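Local coordinates for tetratricopeptide repeat domain protein (PDB 3MA5) that is of unknown function but, as a tetratricopeptide repeat domain cut from a longer protein, probably serves as a helical scaffold for binding other proteins, at residues 18-31 with 43-56. Sequence-based numbering, arbitrary orientation.
Sequences LKHDNASRALALFE and TYYHLGKLYERLDR
Phe-30 and Leu-50 are the two knobs that lock helix 23-36 against helix 42-53. This is knobs-into-holes packing between the second helix of one predicted TPR and the first helix of the next; the axes of 23-31 and 43-53 cross at 135°. Phe-30 fits among Thr-43, His-46, Leu-47 and Leu-50. Phe-30 CZ reaches CB of His-46 at 3.4 Å, and Phe-30 CD1 lies 3.4 Å from CG2 of Thr-43. Leu-50 fills a hole made by Ala-23, Ala-26 and Leu-27 with Leu-18 from the end of helix 7-19. CG of Leu-50 is anti to the backbone N (chi1 -162°), which carries the branch toward helix 23-36. Chi2 then sends Leu-50 CD2 to CB of Leu-27 at 3.5 Å and CD1 toward Ala-23 and Leu-18. Leu-27 CD1 touches both Tyr-51 CE1 and Leu-54 CD1. A phenylalanine in place of Tyr-51 would probably keep the contact with Leu-27 but leave the Glu-31 carboxylate without its hydroxyl donor. Ala-60 and Thr-63 of helix 57-74 also touch Tyr-51. CE1 of Tyr-51 sits over the centre of the Arg-56 guanidinium, which is salt-bridged to Asp-59. Beside the apolar core, Tyr-51 OH donates to Glu-31 OE2 at 2.6 Å, on its anti side and 30° out of the carboxylate plane.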
loop_
_atom_site.group_PDB
_atom_site.type_symbol
_atom_site.label_atom_id
_atom_site.label_comp_id
_atom_site.label_asym_id
_atom_site.label_seq_id
_atom_site.Cartn_x
_atom_site.Cartn_y
_atom_site.Cartn_z
ATOM N N LEU A 18 -9.101 6.052 -5.929
ATOM C CA LEU A 18 -9.149 4.626 -6.187
ATOM C C LEU A 18 -10.563 4.142 -6.530
ATOM O O LEU A 18 -10.742 3.366 -7.470
ATOM C CB LEU A 18 -8.673 3.870 -4.954
ATOM C CG LEU A 18 -7.224 3.427 -4.902
ATOM C CD1 LEU A 18 -7.020 2.554 -3.671
ATOM C CD2 LEU A 18 -6.895 2.653 -6.159
ATOM N N LYS A 19 -11.546 4.589 -5.745
ATOM C CA LYS A 19 -12.956 4.217 -5.917
ATOM C C LYS A 19 -13.566 4.760 -7.197
ATOM O O LYS A 19 -14.377 4.089 -7.853
ATOM C CB LYS A 19 -13.785 4.716 -4.732
ATOM C CG LYS A 19 -13.492 3.996 -3.433
ATOM C CD LYS A 19 -14.222 4.649 -2.270
ATOM C CE LYS A 19 -13.947 3.910 -0.957
ATOM N NZ LYS A 19 -14.359 4.738 0.219
ATOM N N HIS A 20 -13.180 5.988 -7.529
ATOM C CA HIS A 20 -13.659 6.637 -8.731
ATOM C C HIS A 20 -12.743 6.297 -9.914
ATOM O O HIS A 20 -12.615 7.083 -10.854
ATOM C CB HIS A 20 -13.712 8.154 -8.518
ATOM C CG HIS A 20 -14.822 8.600 -7.614
ATOM N ND1 HIS A 20 -14.944 8.164 -6.309
ATOM C CD2 HIS A 20 -15.884 9.412 -7.838
ATOM C CE1 HIS A 20 -16.036 8.682 -5.773
ATOM N NE2 HIS A 20 -16.624 9.442 -6.679
ATOM N N ASP A 21 -12.096 5.136 -9.858
ATOM C CA ASP A 21 -11.207 4.686 -10.933
ATOM C C ASP A 21 -10.070 5.635 -11.382
ATOM O O ASP A 21 -9.622 5.578 -12.528
ATOM C CB ASP A 21 -12.057 4.297 -12.139
ATOM C CG ASP A 21 -13.087 3.240 -11.804
ATOM O OD1 ASP A 21 -14.273 3.446 -12.142
ATOM O OD2 ASP A 21 -12.716 2.203 -11.209
ATOM N N ASN A 22 -9.605 6.493 -10.476
ATOM C CA ASN A 22 -8.517 7.420 -10.763
ATOM C C ASN A 22 -7.237 6.884 -10.134
ATOM O O ASN A 22 -6.681 7.480 -9.206
ATOM C CB ASN A 22 -8.829 8.780 -10.172
ATOM C CG ASN A 22 -10.001 9.430 -10.834
ATOM O OD1 ASN A 22 -11.062 8.823 -10.977
ATOM N ND2 ASN A 22 -9.824 10.684 -11.247
ATOM N N ALA A 23 -6.766 5.764 -10.666
ATOM C CA ALA A 23 -5.586 5.096 -10.156
ATOM C C ALA A 23 -4.275 5.859 -10.265
ATOM O O ALA A 23 -3.410 5.750 -9.391
ATOM C CB ALA A 23 -5.452 3.764 -10.838
ATOM N N SER A 24 -4.098 6.615 -11.338
ATOM C CA SER A 24 -2.851 7.330 -11.492
ATOM C C SER A 24 -2.662 8.342 -10.371
ATOM O O SER A 24 -1.558 8.496 -9.852
ATOM C CB SER A 24 -2.803 8.003 -12.859
ATOM O OG SER A 24 -1.833 9.037 -12.873
ATOM N N ARG A 25 -3.754 9.012 -9.991
ATOM C CA ARG A 25 -3.729 10.007 -8.918
ATOM C C ARG A 25 -3.569 9.303 -7.579
ATOM O O ARG A 25 -2.787 9.735 -6.734
ATOM C CB ARG A 25 -5.014 10.833 -8.932
ATOM C CG ARG A 25 -5.047 11.958 -7.918
ATOM C CD ARG A 25 -3.744 12.757 -7.882
ATOM N NE ARG A 25 -3.848 13.854 -6.919
ATOM C CZ ARG A 25 -2.823 14.568 -6.463
ATOM N NH1 ARG A 25 -1.585 14.315 -6.875
ATOM N NH2 ARG A 25 -3.042 15.537 -5.581
ATOM N N ALA A 26 -4.315 8.219 -7.391
ATOM C CA ALA A 26 -4.209 7.445 -6.167
ATOM C C ALA A 26 -2.743 7.036 -5.988
ATOM O O ALA A 26 -2.175 7.213 -4.908
ATOM C CB ALA A 26 -5.087 6.212 -6.249
ATOM N N LEU A 27 -2.123 6.506 -7.046
ATOM C CA LEU A 27 -0.728 6.074 -6.964
ATOM C C LEU A 27 0.258 7.187 -6.624
ATOM O O LEU A 27 1.164 6.983 -5.825
ATOM C CB LEU A 27 -0.290 5.385 -8.256
ATOM C CG LEU A 27 1.215 5.085 -8.281
ATOM C CD1 LEU A 27 1.494 3.592 -8.360
ATOM C CD2 LEU A 27 1.818 5.797 -9.449
ATOM N N ALA A 28 0.092 8.354 -7.235
ATOM C CA ALA A 28 0.958 9.494 -6.958
ATOM C C ALA A 28 0.982 9.709 -5.448
ATOM O O ALA A 28 2.019 9.580 -4.802
ATOM C CB ALA A 28 0.416 10.741 -7.653
ATOM N N LEU A 29 -0.178 10.028 -4.894
ATOM C CA LEU A 29 -0.323 10.256 -3.463
ATOM C C LEU A 29 0.283 9.126 -2.620
ATOM O O LEU A 29 1.062 9.381 -1.700
ATOM C CB LEU A 29 -1.809 10.417 -3.109
ATOM C CG LEU A 29 -2.528 11.683 -3.589
ATOM C CD1 LEU A 29 -4.022 11.526 -3.379
ATOM C CD2 LEU A 29 -2.008 12.897 -2.841
ATOM N N PHE A 30 -0.068 7.880 -2.935
ATOM C CA PHE A 30 0.446 6.742 -2.177
ATOM C C PHE A 30 1.971 6.688 -2.095
ATOM O O PHE A 30 2.527 6.506 -1.012
ATOM C CB PHE A 30 -0.079 5.417 -2.756
ATOM C CG PHE A 30 -1.472 5.073 -2.320
ATOM C CD1 PHE A 30 -1.896 5.318 -1.012
ATOM C CD2 PHE A 30 -2.365 4.484 -3.207
ATOM C CE1 PHE A 30 -3.189 4.980 -0.596
ATOM C CE2 PHE A 30 -3.663 4.142 -2.801
ATOM C CZ PHE A 30 -4.069 4.392 -1.496
ATOM N N GLU A 31 2.636 6.838 -3.238
ATOM C CA GLU A 31 4.095 6.775 -3.300
ATOM C C GLU A 31 4.724 7.871 -2.474
ATOM O O GLU A 31 5.731 7.651 -1.794
ATOM C CB GLU A 31 4.575 6.892 -4.749
ATOM C CG GLU A 31 5.058 5.581 -5.348
ATOM C CD GLU A 31 5.045 5.607 -6.868
ATOM O OE1 GLU A 31 5.366 6.672 -7.431
ATOM O OE2 GLU A 31 4.722 4.572 -7.500
ATOM N N THR A 43 -0.877 2.811 3.940
ATOM C CA THR A 43 -0.475 3.026 2.558
ATOM C C THR A 43 0.055 1.790 1.851
ATOM O O THR A 43 -0.218 1.566 0.681
ATOM C CB THR A 43 0.625 4.081 2.466
ATOM O OG1 THR A 43 0.330 5.155 3.353
ATOM C CG2 THR A 43 0.732 4.620 1.059
ATOM N N TYR A 44 0.817 0.983 2.567
ATOM C CA TYR A 44 1.431 -0.179 1.955
ATOM C C TYR A 44 0.526 -1.199 1.306
ATOM O O TYR A 44 0.894 -1.763 0.292
ATOM C CB TYR A 44 2.363 -0.860 2.962
ATOM C CG TYR A 44 3.456 0.052 3.453
ATOM C CD1 TYR A 44 3.197 1.020 4.420
ATOM C CD2 TYR A 44 4.741 -0.009 2.905
ATOM C CE1 TYR A 44 4.195 1.918 4.830
ATOM C CE2 TYR A 44 5.744 0.874 3.303
ATOM C CZ TYR A 44 5.463 1.840 4.263
ATOM O OH TYR A 44 6.432 2.747 4.637
ATOM N N TYR A 45 -0.648 -1.443 1.868
ATOM C CA TYR A 45 -1.528 -2.432 1.266
ATOM C C TYR A 45 -2.174 -1.966 -0.045
ATOM O O TYR A 45 -2.247 -2.713 -1.015
ATOM C CB TYR A 45 -2.597 -2.856 2.275
ATOM C CG TYR A 45 -3.676 -3.718 1.696
ATOM C CD1 TYR A 45 -4.770 -3.151 1.044
ATOM C CD2 TYR A 45 -3.573 -5.103 1.733
ATOM C CE1 TYR A 45 -5.742 -3.957 0.432
ATOM C CE2 TYR A 45 -4.540 -5.918 1.124
ATOM C CZ TYR A 45 -5.620 -5.338 0.472
ATOM O OH TYR A 45 -6.573 -6.120 -0.143
ATOM N N HIS A 46 -2.640 -0.732 -0.077
ATOM C CA HIS A 46 -3.257 -0.226 -1.276
ATOM C C HIS A 46 -2.247 0.063 -2.373
ATOM O O HIS A 46 -2.581 -0.051 -3.547
ATOM C CB HIS A 46 -4.073 1.032 -0.962
ATOM C CG HIS A 46 -5.201 0.785 -0.010
ATOM N ND1 HIS A 46 -6.183 -0.144 -0.248
ATOM C CD2 HIS A 46 -5.452 1.289 1.228
ATOM C CE1 HIS A 46 -6.985 -0.220 0.797
ATOM N NE2 HIS A 46 -6.559 0.642 1.706
ATOM N N LEU A 47 -1.018 0.431 -2.011
ATOM C CA LEU A 47 -0.001 0.736 -3.007
ATOM C C LEU A 47 0.393 -0.522 -3.735
ATOM O O LEU A 47 0.516 -0.528 -4.951
ATOM C CB LEU A 47 1.235 1.336 -2.354
ATOM C CG LEU A 47 2.324 1.801 -3.326
ATOM C CD1 LEU A 47 1.688 2.594 -4.451
ATOM C CD2 LEU A 47 3.355 2.642 -2.584
ATOM N N GLY A 48 0.582 -1.589 -2.975
ATOM C CA GLY A 48 0.982 -2.849 -3.556
ATOM C C GLY A 48 -0.119 -3.443 -4.398
ATOM O O GLY A 48 0.139 -4.048 -5.434
ATOM N N LYS A 49 -1.355 -3.280 -3.956
ATOM C CA LYS A 49 -2.482 -3.823 -4.695
ATOM C C LYS A 49 -2.614 -3.038 -5.990
ATOM O O LYS A 49 -3.155 -3.532 -6.971
ATOM C CB LYS A 49 -3.756 -3.727 -3.850
ATOM C CG LYS A 49 -3.912 -4.838 -2.828
ATOM C CD LYS A 49 -4.566 -6.067 -3.464
ATOM C CE LYS A 49 -4.306 -7.350 -2.686
ATOM N NZ LYS A 49 -5.073 -8.488 -3.266
ATOM N N LEU A 50 -2.087 -1.819 -5.991
ATOM C CA LEU A 50 -2.140 -0.958 -7.159
ATOM C C LEU A 50 -1.027 -1.312 -8.107
ATOM O O LEU A 50 -1.204 -1.290 -9.331
ATOM C CB LEU A 50 -1.992 0.496 -6.749
ATOM C CG LEU A 50 -2.427 1.576 -7.742
ATOM C CD1 LEU A 50 -3.837 1.274 -8.251
ATOM C CD2 LEU A 50 -2.405 2.929 -7.058
ATOM N N TYR A 51 0.134 -1.625 -7.542
ATOM C CA TYR A 51 1.276 -1.996 -8.361
ATOM C C TYR A 51 0.950 -3.247 -9.135
ATOM O O TYR A 51 1.335 -3.385 -10.289
ATOM C CB TYR A 51 2.501 -2.252 -7.504
ATOM C CG TYR A 51 3.278 -1.010 -7.190
ATOM C CD1 TYR A 51 3.271 0.083 -8.056
ATOM C CD2 TYR A 51 4.039 -0.929 -6.034
ATOM C CE1 TYR A 51 3.997 1.229 -7.763
ATOM C CE2 TYR A 51 4.767 0.206 -5.733
ATOM C CZ TYR A 51 4.745 1.277 -6.592
ATOM O OH TYR A 51 5.441 2.403 -6.239
ATOM N N GLU A 52 0.239 -4.159 -8.485
ATOM C CA GLU A 52 -0.133 -5.401 -9.126
ATOM C C GLU A 52 -1.006 -5.099 -10.331
ATOM O O GLU A 52 -0.763 -5.620 -11.413
ATOM C CB GLU A 52 -0.865 -6.325 -8.141
ATOM C CG GLU A 52 0.040 -7.014 -7.120
ATOM C CD GLU A 52 -0.698 -8.081 -6.352
ATOM O OE1 GLU A 52 -0.822 -7.982 -5.105
ATOM O OE2 GLU A 52 -1.160 -9.025 -7.024
ATOM N N ARG A 53 -2.007 -4.242 -10.151
ATOM C CA ARG A 53 -2.910 -3.875 -11.246
ATOM C C ARG A 53 -2.136 -3.221 -12.370
ATOM O O ARG A 53 -2.492 -3.347 -13.536
ATOM C CB ARG A 53 -3.990 -2.904 -10.758
ATOM C CG ARG A 53 -4.871 -3.473 -9.661
ATOM C CD ARG A 53 -5.897 -2.458 -9.190
ATOM N NE ARG A 53 -6.969 -2.271 -10.164
ATOM C CZ ARG A 53 -7.866 -1.297 -10.100
ATOM N NH1 ARG A 53 -7.818 -0.417 -9.110
ATOM N NH2 ARG A 53 -8.805 -1.203 -11.024
ATOM N N LEU A 54 -1.072 -2.522 -11.994
ATOM C CA LEU A 54 -0.209 -1.822 -12.927
ATOM C C LEU A 54 0.811 -2.744 -13.572
ATOM O O LEU A 54 1.738 -2.279 -14.231
ATOM C CB LEU A 54 0.522 -0.702 -12.186
ATOM C CG LEU A 54 -0.376 0.476 -11.822
ATOM C CD1 LEU A 54 0.380 1.551 -11.029
ATOM C CD2 LEU A 54 -0.913 1.032 -13.127
ATOM N N ASP A 55 0.641 -4.044 -13.367
ATOM C CA ASP A 55 1.549 -5.057 -13.891
ATOM C C ASP A 55 3.002 -4.937 -13.394
ATOM O O ASP A 55 3.917 -5.540 -13.964
ATOM C CB ASP A 55 1.500 -5.078 -15.421
ATOM C CG ASP A 55 1.812 -6.457 -15.992
ATOM O OD1 ASP A 55 1.447 -7.478 -15.351
ATOM O OD2 ASP A 55 2.411 -6.529 -17.087
ATOM N N ARG A 56 3.207 -4.149 -12.338
ATOM C CA ARG A 56 4.528 -3.999 -11.721
ATOM C C ARG A 56 4.462 -4.815 -10.437
ATOM O O ARG A 56 4.789 -4.326 -9.362
ATOM C CB ARG A 56 4.830 -2.542 -11.360
ATOM C CG ARG A 56 4.818 -1.585 -12.513
ATOM C CD ARG A 56 4.738 -0.156 -12.004
ATOM N NE ARG A 56 5.816 0.127 -11.067
ATOM C CZ ARG A 56 6.045 1.327 -10.543
ATOM N NH1 ARG A 56 5.264 2.344 -10.870
ATOM N NH2 ARG A 56 7.071 1.523 -9.721
#